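Local coordinates for protein putative thioesterase (Escherichia coli, PDB 5UGZ) that probably acts as a type II thioesterase that releases intermediates from the colibactin NRPS/PKS assembly line by hydrolysis, at residues C28-G33 with A37-W42; I198-G203 with L215-F220; Q81-H86 with H114-P119. One frame throughout, in Å; residues are numbered along the deposited sequence.

Contact 1 of 3, residues C28-G33 with A37-W42; sequences CLPYSG and AMYYKW
Cys-28, near the C-terminal end of strand 24-29, meets the phenol ring of Tyr-39 by CH-pi contact: its CB stands 3.3 Å from the ring centroid, only 4° off the normal. With SG anti to its own carbonyl carbon (chi1 -62°), the thiol leans over the same face and reaches on toward Trp-42, where SG lies 4.1 Å from CZ3, a sulfur-aromatic partner of both rings, oblique to the second. The opposite face of Tyr-39 carries CG of Met-38, so the ring is sandwiched.

A further sulfur-aromatic contact runs through Met-38. Its CG sits between the backbone N and the carbonyl carbon (chi1 67°), and an extended chi2 carries SD over the rim of one face of Tyr-31, 3.5 Å from CE2; the bend at chi3 swings CE along CE2 and CD2. SD also packs 3.6 Å from CB of Pro-30. The far end of Tyr-31 is held elsewhere: OH is hydrogen-bonded to Asp-239, and its side chain touches Ser-98, in a GxSxG sequence consistent with a nucleophile elbow.

One polar link crosses the contact, from Tyr-39 OH to Leu-29 O; its modelled length is too short to be trusted.

Sulfur, aromatic carbon and a single hydrogen bond hold segment 37-42 against the strand end, implying an apolar junction in which the phenol hydroxyl probably helps set how deep Tyr-39 sits.

Contact 2 of 3, residues I198-G203 with L215-F220; sequences IVLFHG and LAWEKF
Leu-200 lays CD2 over the five-membered ring of the Trp-217 indole, and CD1 overhangs its rim. CD2 is 3.5 Å from the centroid of that ring and 5° off the normal, a CH-pi contact, whereas CD1 lies 3.5 Å from CD1 of Trp-217. CG of Leu-200 is turned anti to its carbonyl carbon (chi1 -54°), which carries the isobutyl fork outward from the strand toward the indole.

Ile-198, two residues earlier on the same side of the strand, meets the six-membered part of the indole. Its extended chain ends in CD1, 4.1 Å from CE3 of Trp-217 and approaching obliquely; the two side chains cross at about a right angle. The same methyl also comes within 4.4 Å of CB of Phe-220, whose ring leads away to meet Phe-105.

No hydrogen bond joins the two segments. Within 215-220, Lys-219 NZ bonds Ala-216 O, 3.1 Å away in the carbonyl plane, and bridges to Asp-131. The indole NE1 is bonded to the carbonyl O of Cys-127, and the ring stacks with Phe-124 of the neighbouring strand, so several parts of the fold fix its tilt. Replacing Trp-217 by an alanine would probably leave Cys-127 O without this donor and open a gap beside the methyls of Leu-200.

Segment 215-220 belongs to the connection between adjacent parallel strands 198-203 and 225-230, and Trp-217 packs on one face of the sheet, over Leu-200 and against Phe-124, as expected of an alpha/beta-hydrolase fold.

Contact 3 of 3, residues Q81-H86 with H114-P119; sequences QQFVKH and HGHDMP
Phe-83 turns the edge of its ring onto the face of His-116, a T-shaped pair whose planes stand at 86° and whose centroids are 5.7 Å apart. The nearest approach is at one corner, CE2 of Phe-83 to NE2 of His-116, 4.4 Å, so the pair is a loose one and little surface is buried between the segments. On the phenylalanine side, CG is anti to the backbone N (chi1 169°), which sends the ring away from helix 72-83 and toward the loop 114-119. On the histidine side, CG lies anti to the carbonyl carbon, and the imidazole reaches back with its face presented to the phenyl edge.

The imidazole is also held at its rim: NE2 is hydrogen-bonded to the hydroxyl of Tyr-80, one turn earlier on helix 72-83, so the same helix grips His-116 by a polar bond and an aromatic edge. Both rings meet Tyr-87 as well and rest on Ile-111 of helix 99-113. That helix ends in a Schellman motif, with Gly-115 at positive phi (95°); a side chain there would press on the carbonyl O of His-114. Past this helix end, His-116 faces helix 72-83 before the chain runs on into strand 121-125, part of the alternation of helix and parallel strand in an alpha/beta-hydrolase fold.

Within 81-86, Lys-85 curls back so that NZ donates a hydrogen bond to OE1 of Gln-82, 2.6 Å, coming in from above the amide plane. Backbone bonds run from Lys-85 N to Gln-82 O, 2.8 Å, and from His-86 N to Phe-83 O.

Along the chain the contacts follow one another without nesting or crossing. Contact 1 comes first and closes a short turn of three residues, folding the 3-10 segment 37-42 onto the end of strand 24-29. Contact 3 opens next and spans 27 residues: it brings the end of helix 72-83 to the loop after helix 99-113, with strand 91-97 and that helix in between. Contact 2 comes last, closing an 11-residue loop of the connection from strand 198-203 toward strand 225-230. Contacts 1 and 2 reach the same parallel sheet, their centres about 20 Å apart; contact 3 ties together peripheral helix ends, its centre about 19 Å from that of contact 1.

Contact 1 of 3, residues C28-G33 with A37-W42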
loop_
_atom_site.group_PDB
_atom_site.type_symbol
_atom_site.label_atom_id
_atom_site.label_comp_id
_atom_site.label_asym_id
_atom_site.label_seq_id
_atom_site.Cartn_x
_atom_site.Cartn_y
_atom_site.Cartn_z
ATOM N N CYS A 28 7.747 -1.664 1.994
ATOM C CA CYS A 28 6.388 -1.375 2.423
ATOM C C CYS A 28 5.999 0.045 2.045
ATOM O O CYS A 28 6.765 0.987 2.274
ATOM C CB CYS A 28 6.231 -1.584 3.928
ATOM S SG CYS A 28 6.542 -3.295 4.412
ATOM N N LEU A 29 4.790 0.193 1.482
ATOM C CA LEU A 29 4.256 1.492 1.099
ATOM C C LEU A 29 3.049 1.836 1.959
ATOM O O LEU A 29 2.185 0.978 2.174
ATOM C CB LEU A 29 3.866 1.508 -0.397
ATOM C CG LEU A 29 5.060 1.505 -1.360
ATOM C CD1 LEU A 29 5.813 0.197 -1.285
ATOM C CD2 LEU A 29 4.622 1.758 -2.796
ATOM N N PRO A 30 2.946 3.065 2.457
ATOM C CA PRO A 30 1.861 3.412 3.376
ATOM C C PRO A 30 0.558 3.763 2.660
ATOM O O PRO A 30 0.494 3.954 1.447
ATOM C CB PRO A 30 2.431 4.624 4.127
ATOM C CG PRO A 30 3.348 5.265 3.151
ATOM C CD PRO A 30 3.896 4.173 2.262
ATOM N N TYR A 31 -0.504 3.848 3.452
ATOM C CA TYR A 31 -1.802 4.253 2.934
ATOM C C TYR A 31 -1.874 5.775 2.770
ATOM O O TYR A 31 -0.913 6.501 3.031
ATOM C CB TYR A 31 -2.905 3.759 3.855
ATOM C CG TYR A 31 -2.576 3.935 5.307
ATOM C CD1 TYR A 31 -2.291 5.205 5.831
ATOM C CD2 TYR A 31 -2.555 2.848 6.166
ATOM C CE1 TYR A 31 -1.982 5.377 7.162
ATOM C CE2 TYR A 31 -2.257 3.013 7.500
ATOM C CZ TYR A 31 -1.972 4.281 7.987
ATOM O OH TYR A 31 -1.662 4.443 9.304
ATOM N N SER A 32 -3.037 6.273 2.348
ATOM C CA SER A 32 -3.210 7.701 2.070
ATOM C C SER A 32 -3.036 8.544 3.330
ATOM O O SER A 32 -3.624 8.245 4.375
ATOM C CB SER A 32 -4.586 7.967 1.459
ATOM O OG SER A 32 -4.715 7.356 0.187
ATOM N N GLY A 33 -2.247 9.621 3.218
ATOM C CA GLY A 33 -1.877 10.434 4.361
ATOM C C GLY A 33 -0.797 9.845 5.248
ATOM O O GLY A 33 -0.287 10.551 6.135
ATOM N N ALA A 37 6.718 5.497 8.773
ATOM C CA ALA A 37 6.801 5.134 10.184
ATOM C C ALA A 37 5.676 4.204 10.622
ATOM O O ALA A 37 5.783 3.598 11.689
ATOM C CB ALA A 37 6.811 6.381 11.068
ATOM N N MET A 38 4.593 4.073 9.849
ATOM C CA MET A 38 3.562 3.116 10.247
ATOM C C MET A 38 4.115 1.698 10.278
ATOM O O MET A 38 3.559 0.833 10.966
ATOM C CB MET A 38 2.358 3.192 9.311
ATOM C CG MET A 38 2.652 2.726 7.902
ATOM S SD MET A 38 1.187 2.583 6.858
ATOM C CE MET A 38 0.619 0.905 7.168
ATOM N N TYR A 39 5.209 1.451 9.557
ATOM C CA TYR A 39 5.818 0.132 9.447
ATOM C C TYR A 39 7.015 -0.056 10.363
ATOM O O TYR A 39 7.558 -1.162 10.405
ATOM C CB TYR A 39 6.265 -0.138 8.003
ATOM C CG TYR A 39 5.148 -0.167 6.987
ATOM C CD1 TYR A 39 4.261 -1.225 6.948
ATOM C CD2 TYR A 39 4.991 0.860 6.067
ATOM C CE1 TYR A 39 3.235 -1.275 6.026
ATOM C CE2 TYR A 39 3.967 0.825 5.137
ATOM C CZ TYR A 39 3.098 -0.262 5.113
ATOM O OH TYR A 39 2.074 -0.325 4.194
ATOM N N TYR A 40 7.445 0.982 11.095
ATOM C CA TYR A 40 8.602 0.821 11.978
ATOM C C TYR A 40 8.368 -0.297 12.993
ATOM O O TYR A 40 9.296 -1.055 13.314
ATOM C CB TYR A 40 8.922 2.121 12.723
ATOM C CG TYR A 40 9.435 3.298 11.900
ATOM C CD1 TYR A 40 9.904 3.146 10.610
ATOM C CD2 TYR A 40 9.461 4.569 12.456
ATOM C CE1 TYR A 40 10.382 4.247 9.886
ATOM C CE2 TYR A 40 9.923 5.660 11.759
ATOM C CZ TYR A 40 10.387 5.510 10.478
ATOM O OH TYR A 40 10.826 6.657 9.817
ATOM N N LYS A 41 7.131 -0.414 13.506
ATOM C CA LYS A 41 6.780 -1.401 14.522
ATOM C C LYS A 41 6.816 -2.829 13.984
ATOM O O LYS A 41 6.821 -3.782 14.779
ATOM C CB LYS A 41 5.390 -1.095 15.084
ATOM C CG LYS A 41 4.281 -1.131 14.032
ATOM C CD LYS A 41 2.937 -0.793 14.633
ATOM C CE LYS A 41 1.842 -0.706 13.581
ATOM N NZ LYS A 41 1.953 0.526 12.745
ATOM N N TRP A 42 6.817 -2.996 12.655
ATOM C CA TRP A 42 6.872 -4.323 12.064
ATOM C C TRP A 42 8.172 -5.044 12.383
ATOM O O TRP A 42 8.222 -6.275 12.291
ATOM C CB TRP A 42 6.708 -4.234 10.545
ATOM C CG TRP A 42 5.308 -3.957 10.107
ATOM C CD1 TRP A 42 4.377 -3.196 10.748
ATOM C CD2 TRP A 42 4.678 -4.463 8.928
ATOM N NE1 TRP A 42 3.209 -3.187 10.032
ATOM C CE2 TRP A 42 3.370 -3.956 8.908
ATOM C CE3 TRP A 42 5.096 -5.298 7.890
ATOM C CZ2 TRP A 42 2.474 -4.270 7.900
ATOM C CZ3 TRP A 42 4.212 -5.599 6.891
ATOM C CH2 TRP A 42 2.913 -5.094 6.903
#

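Contact 2 of 3, residues I198-G203 with L215-F220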
loop_
_atom_site.group_PDB
_atom_site.type_symbol
_atom_site.label_atom_id
_atom_site.label_comp_id
_atom_site.label_asym_id
_atom_site.label_seq_id
_atom_site.Cartn_x
_atom_site.Cartn_y
_atom_site.Cartn_z
ATOM N N ILE A 198 0.129 -13.603 -4.991
ATOM C CA ILE A 198 -0.478 -12.384 -4.474
ATOM C C ILE A 198 -1.247 -12.742 -3.210
ATOM O O ILE A 198 -2.039 -13.689 -3.209
ATOM C CB ILE A 198 -1.418 -11.733 -5.507
ATOM C CG1 ILE A 198 -0.642 -11.165 -6.700
ATOM C CG2 ILE A 198 -2.285 -10.685 -4.847
ATOM C CD1 ILE A 198 -1.504 -10.318 -7.637
ATOM N N VAL A 199 -1.029 -11.988 -2.141
ATOM C CA VAL A 199 -1.802 -12.139 -0.914
ATOM C C VAL A 199 -2.598 -10.861 -0.701
ATOM O O VAL A 199 -2.046 -9.762 -0.797
ATOM C CB VAL A 199 -0.907 -12.441 0.303
ATOM C CG1 VAL A 199 -1.749 -12.640 1.563
ATOM C CG2 VAL A 199 -0.036 -13.656 0.022
ATOM N N LEU A 200 -3.890 -11.011 -0.422
ATOM C CA LEU A 200 -4.801 -9.897 -0.224
ATOM C C LEU A 200 -5.267 -9.883 1.225
ATOM O O LEU A 200 -5.633 -10.929 1.773
ATOM C CB LEU A 200 -6.001 -9.998 -1.169
ATOM C CG LEU A 200 -5.709 -10.147 -2.665
ATOM C CD1 LEU A 200 -7.017 -10.363 -3.420
ATOM C CD2 LEU A 200 -4.964 -8.931 -3.217
ATOM N N PHE A 201 -5.230 -8.703 1.843
ATOM C CA PHE A 201 -5.670 -8.496 3.219
ATOM C C PHE A 201 -6.881 -7.572 3.230
ATOM O O PHE A 201 -6.893 -6.538 2.559
ATOM C CB PHE A 201 -4.567 -7.890 4.097
ATOM C CG PHE A 201 -3.401 -8.805 4.336
ATOM C CD1 PHE A 201 -3.487 -9.824 5.250
ATOM C CD2 PHE A 201 -2.214 -8.622 3.668
ATOM C CE1 PHE A 201 -2.419 -10.673 5.473
ATOM C CE2 PHE A 201 -1.140 -9.459 3.896
ATOM C CZ PHE A 201 -1.249 -10.485 4.796
ATOM N N HIS A 202 -7.889 -7.946 4.014
ATOM C CA HIS A 202 -9.185 -7.286 3.992
ATOM C C HIS A 202 -9.764 -7.330 5.401
ATOM O O HIS A 202 -9.718 -8.376 6.052
ATOM C CB HIS A 202 -10.102 -7.978 2.968
ATOM C CG HIS A 202 -11.468 -7.379 2.856
ATOM N ND1 HIS A 202 -11.680 -6.081 2.452
ATOM C CD2 HIS A 202 -12.695 -7.912 3.073
ATOM C CE1 HIS A 202 -12.977 -5.831 2.442
ATOM N NE2 HIS A 202 -13.616 -6.926 2.816
ATOM N N GLY A 203 -10.252 -6.189 5.889
ATOM C CA GLY A 203 -11.037 -6.152 7.109
ATOM C C GLY A 203 -12.508 -6.207 6.770
ATOM O O GLY A 203 -13.011 -5.374 6.012
ATOM N N LEU A 215 -11.956 -10.715 -6.399
ATOM C CA LEU A 215 -11.725 -11.778 -7.365
ATOM C C LEU A 215 -11.085 -11.251 -8.647
ATOM O O LEU A 215 -10.446 -12.020 -9.376
ATOM C CB LEU A 215 -13.053 -12.483 -7.655
ATOM C CG LEU A 215 -13.780 -12.945 -6.385
ATOM C CD1 LEU A 215 -15.222 -13.363 -6.679
ATOM C CD2 LEU A 215 -13.003 -14.075 -5.713
ATOM N N ALA A 216 -11.233 -9.954 -8.930
ATOM C CA ALA A 216 -10.590 -9.324 -10.073
ATOM C C ALA A 216 -9.087 -9.216 -9.918
ATOM O O ALA A 216 -8.427 -8.715 -10.827
ATOM C CB ALA A 216 -11.170 -7.932 -10.300
ATOM N N TRP A 217 -8.540 -9.636 -8.783
ATOM C CA TRP A 217 -7.106 -9.584 -8.552
ATOM C C TRP A 217 -6.359 -10.749 -9.181
ATOM O O TRP A 217 -5.150 -10.640 -9.400
ATOM C CB TRP A 217 -6.828 -9.570 -7.044
ATOM C CG TRP A 217 -6.634 -8.215 -6.412
ATOM C CD1 TRP A 217 -7.447 -7.614 -5.499
ATOM C CD2 TRP A 217 -5.525 -7.333 -6.606
ATOM N NE1 TRP A 217 -6.922 -6.402 -5.117
ATOM C CE2 TRP A 217 -5.738 -6.206 -5.780
ATOM C CE3 TRP A 217 -4.369 -7.385 -7.395
ATOM C CZ2 TRP A 217 -4.839 -5.127 -5.732
ATOM C CZ3 TRP A 217 -3.474 -6.304 -7.347
ATOM C CH2 TRP A 217 -3.721 -5.195 -6.523
ATOM N N GLU A 218 -7.048 -11.853 -9.490
ATOM C CA GLU A 218 -6.379 -13.111 -9.802
ATOM C C GLU A 218 -5.755 -13.134 -11.192
ATOM O O GLU A 218 -4.763 -13.842 -11.407
ATOM C CB GLU A 218 -7.373 -14.264 -9.626
ATOM C CG GLU A 218 -7.761 -14.471 -8.157
ATOM C CD GLU A 218 -8.953 -15.385 -7.958
ATOM O OE1 GLU A 218 -9.374 -16.061 -8.926
ATOM O OE2 GLU A 218 -9.477 -15.418 -6.822
ATOM N N LYS A 219 -6.289 -12.374 -12.148
ATOM C CA LYS A 219 -5.701 -12.385 -13.487
ATOM C C LYS A 219 -4.337 -11.699 -13.562
ATOM O O LYS A 219 -3.674 -11.800 -14.601
ATOM C CB LYS A 219 -6.646 -11.716 -14.483
ATOM C CG LYS A 219 -7.090 -10.337 -14.052
ATOM C CD LYS A 219 -7.736 -9.590 -15.190
ATOM C CE LYS A 219 -8.227 -8.229 -14.743
ATOM N NZ LYS A 219 -9.320 -8.347 -13.738
ATOM N N PHE A 220 -3.912 -10.995 -12.514
ATOM C CA PHE A 220 -2.685 -10.208 -12.545
ATOM C C PHE A 220 -1.442 -11.015 -12.193
ATOM O O PHE A 220 -0.331 -10.478 -12.263
ATOM C CB PHE A 220 -2.827 -8.997 -11.612
ATOM C CG PHE A 220 -3.799 -7.981 -12.119
ATOM C CD1 PHE A 220 -3.470 -7.177 -13.194
ATOM C CD2 PHE A 220 -5.062 -7.862 -11.565
ATOM C CE1 PHE A 220 -4.371 -6.258 -13.686
ATOM C CE2 PHE A 220 -5.972 -6.936 -12.054
ATOM C CZ PHE A 220 -5.633 -6.143 -13.112
#

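Contact 3 of 3, residues Q81-H86 with H114-P119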
loop_
_atom_site.group_PDB
_atom_site.type_symbol
_atom_site.label_atom_id
_atom_site.label_comp_id
_atom_site.label_asym_id
_atom_site.label_seq_id
_atom_site.Cartn_x
_atom_site.Cartn_y
_atom_site.Cartn_z
ATOM N N GLN A 81 13.124 5.544 -7.121
ATOM C CA GLN A 81 14.389 6.126 -6.681
ATOM C C GLN A 81 14.693 5.742 -5.232
ATOM O O GLN A 81 15.858 5.549 -4.858
ATOM C CB GLN A 81 14.366 7.655 -6.841
ATOM C CG GLN A 81 14.385 8.158 -8.277
ATOM C CD GLN A 81 15.472 7.510 -9.114
ATOM O OE1 GLN A 81 16.438 6.950 -8.583
ATOM N NE2 GLN A 81 15.314 7.566 -10.432
ATOM N N GLN A 82 13.660 5.645 -4.396
ATOM C CA GLN A 82 13.862 5.146 -3.039
ATOM C C GLN A 82 14.287 3.684 -3.063
ATOM O O GLN A 82 15.296 3.302 -2.458
ATOM C CB GLN A 82 12.581 5.318 -2.223
ATOM C CG GLN A 82 11.972 6.698 -2.302
ATOM C CD GLN A 82 13.002 7.766 -2.131
ATOM O OE1 GLN A 82 13.782 7.731 -1.178
ATOM N NE2 GLN A 82 13.048 8.715 -3.074
ATOM N N PHE A 83 13.516 2.862 -3.775
ATOM C CA PHE A 83 13.785 1.438 -3.917
ATOM C C PHE A 83 15.251 1.167 -4.233
ATOM O O PHE A 83 15.872 0.302 -3.603
ATOM C CB PHE A 83 12.851 0.894 -5.007
ATOM C CG PHE A 83 13.163 -0.500 -5.470
ATOM C CD1 PHE A 83 12.734 -1.600 -4.750
ATOM C CD2 PHE A 83 13.847 -0.705 -6.654
ATOM C CE1 PHE A 83 12.996 -2.857 -5.188
ATOM C CE2 PHE A 83 14.114 -1.971 -7.093
ATOM C CZ PHE A 83 13.695 -3.042 -6.363
ATOM N N VAL A 84 15.835 1.917 -5.179
ATOM C CA VAL A 84 17.183 1.622 -5.661
ATOM C C VAL A 84 18.237 2.196 -4.727
ATOM O O VAL A 84 19.425 2.210 -5.055
ATOM C CB VAL A 84 17.407 2.128 -7.099
ATOM C CG1 VAL A 84 16.445 1.446 -8.056
ATOM C CG2 VAL A 84 17.283 3.635 -7.181
ATOM N N LYS A 85 17.820 2.671 -3.557
ATOM C CA LYS A 85 18.783 3.054 -2.533
ATOM C C LYS A 85 19.236 1.873 -1.686
ATOM O O LYS A 85 20.272 1.970 -1.019
ATOM C CB LYS A 85 18.195 4.151 -1.634
ATOM C CG LYS A 85 17.750 5.369 -2.415
ATOM C CD LYS A 85 18.365 6.632 -1.862
ATOM C CE LYS A 85 17.604 7.102 -0.641
ATOM N NZ LYS A 85 16.366 7.830 -1.024
ATOM N N HIS A 86 18.492 0.754 -1.713
ATOM C CA HIS A 86 18.857 -0.437 -0.959
ATOM C C HIS A 86 18.727 -1.719 -1.771
ATOM O O HIS A 86 18.857 -2.801 -1.189
ATOM C CB HIS A 86 18.001 -0.593 0.310
ATOM C CG HIS A 86 17.933 0.639 1.167
ATOM N ND1 HIS A 86 19.051 1.235 1.712
ATOM C CD2 HIS A 86 16.876 1.377 1.580
ATOM C CE1 HIS A 86 18.686 2.295 2.411
ATOM N NE2 HIS A 86 17.372 2.403 2.348
ATOM N N HIS A 114 12.277 -1.891 -15.783
ATOM C CA HIS A 114 13.682 -1.533 -15.681
ATOM C C HIS A 114 14.621 -2.727 -15.812
ATOM O O HIS A 114 15.832 -2.536 -15.927
ATOM C CB HIS A 114 13.935 -0.802 -14.359
ATOM C CG HIS A 114 13.616 0.660 -14.415
ATOM N ND1 HIS A 114 12.327 1.139 -14.414
ATOM C CD2 HIS A 114 14.419 1.744 -14.504
ATOM C CE1 HIS A 114 12.352 2.457 -14.474
ATOM N NE2 HIS A 114 13.609 2.849 -14.534
ATOM N N GLY A 115 14.107 -3.942 -15.824
ATOM C CA GLY A 115 14.950 -5.098 -15.959
ATOM C C GLY A 115 15.375 -5.762 -14.677
ATOM O O GLY A 115 16.353 -6.518 -14.697
ATOM N N HIS A 116 14.692 -5.507 -13.568
ATOM C CA HIS A 116 14.940 -6.236 -12.335
ATOM C C HIS A 116 14.167 -7.547 -12.357
ATOM O O HIS A 116 13.248 -7.733 -13.152
ATOM C CB HIS A 116 14.534 -5.400 -11.120
ATOM C CG HIS A 116 15.300 -4.123 -10.984
ATOM N ND1 HIS A 116 16.539 -4.061 -10.389
ATOM C CD2 HIS A 116 15.001 -2.859 -11.363
ATOM C CE1 HIS A 116 16.973 -2.813 -10.407
ATOM N NE2 HIS A 116 16.057 -2.064 -10.993
ATOM N N ASP A 117 14.527 -8.451 -11.448
ATOM C CA ASP A 117 13.824 -9.721 -11.359
ATOM C C ASP A 117 12.459 -9.541 -10.710
ATOM O O ASP A 117 12.152 -8.507 -10.109
ATOM C CB ASP A 117 14.612 -10.750 -10.553
ATOM C CG ASP A 117 15.987 -11.011 -11.121
ATOM O OD1 ASP A 117 16.116 -11.165 -12.362
ATOM O OD2 ASP A 117 16.938 -11.060 -10.310
ATOM N N MET A 118 11.648 -10.587 -10.845
ATOM C CA MET A 118 10.323 -10.642 -10.243
ATOM C C MET A 118 10.435 -10.718 -8.716
ATOM O O MET A 118 11.329 -11.386 -8.196
ATOM C CB MET A 118 9.583 -11.865 -10.791
ATOM C CG MET A 118 8.118 -12.016 -10.420
ATOM S SD MET A 118 6.917 -11.054 -11.368
ATOM C CE MET A 118 7.417 -11.368 -13.055
ATOM N N PRO A 119 9.558 -10.027 -7.968
ATOM C CA PRO A 119 9.503 -10.236 -6.516
ATOM C C PRO A 119 9.166 -11.681 -6.160
ATOM O O PRO A 119 8.660 -12.443 -6.985
ATOM C CB PRO A 119 8.387 -9.287 -6.061
ATOM C CG PRO A 119 7.601 -9.003 -7.326
ATOM C CD PRO A 119 8.607 -8.990 -8.407
#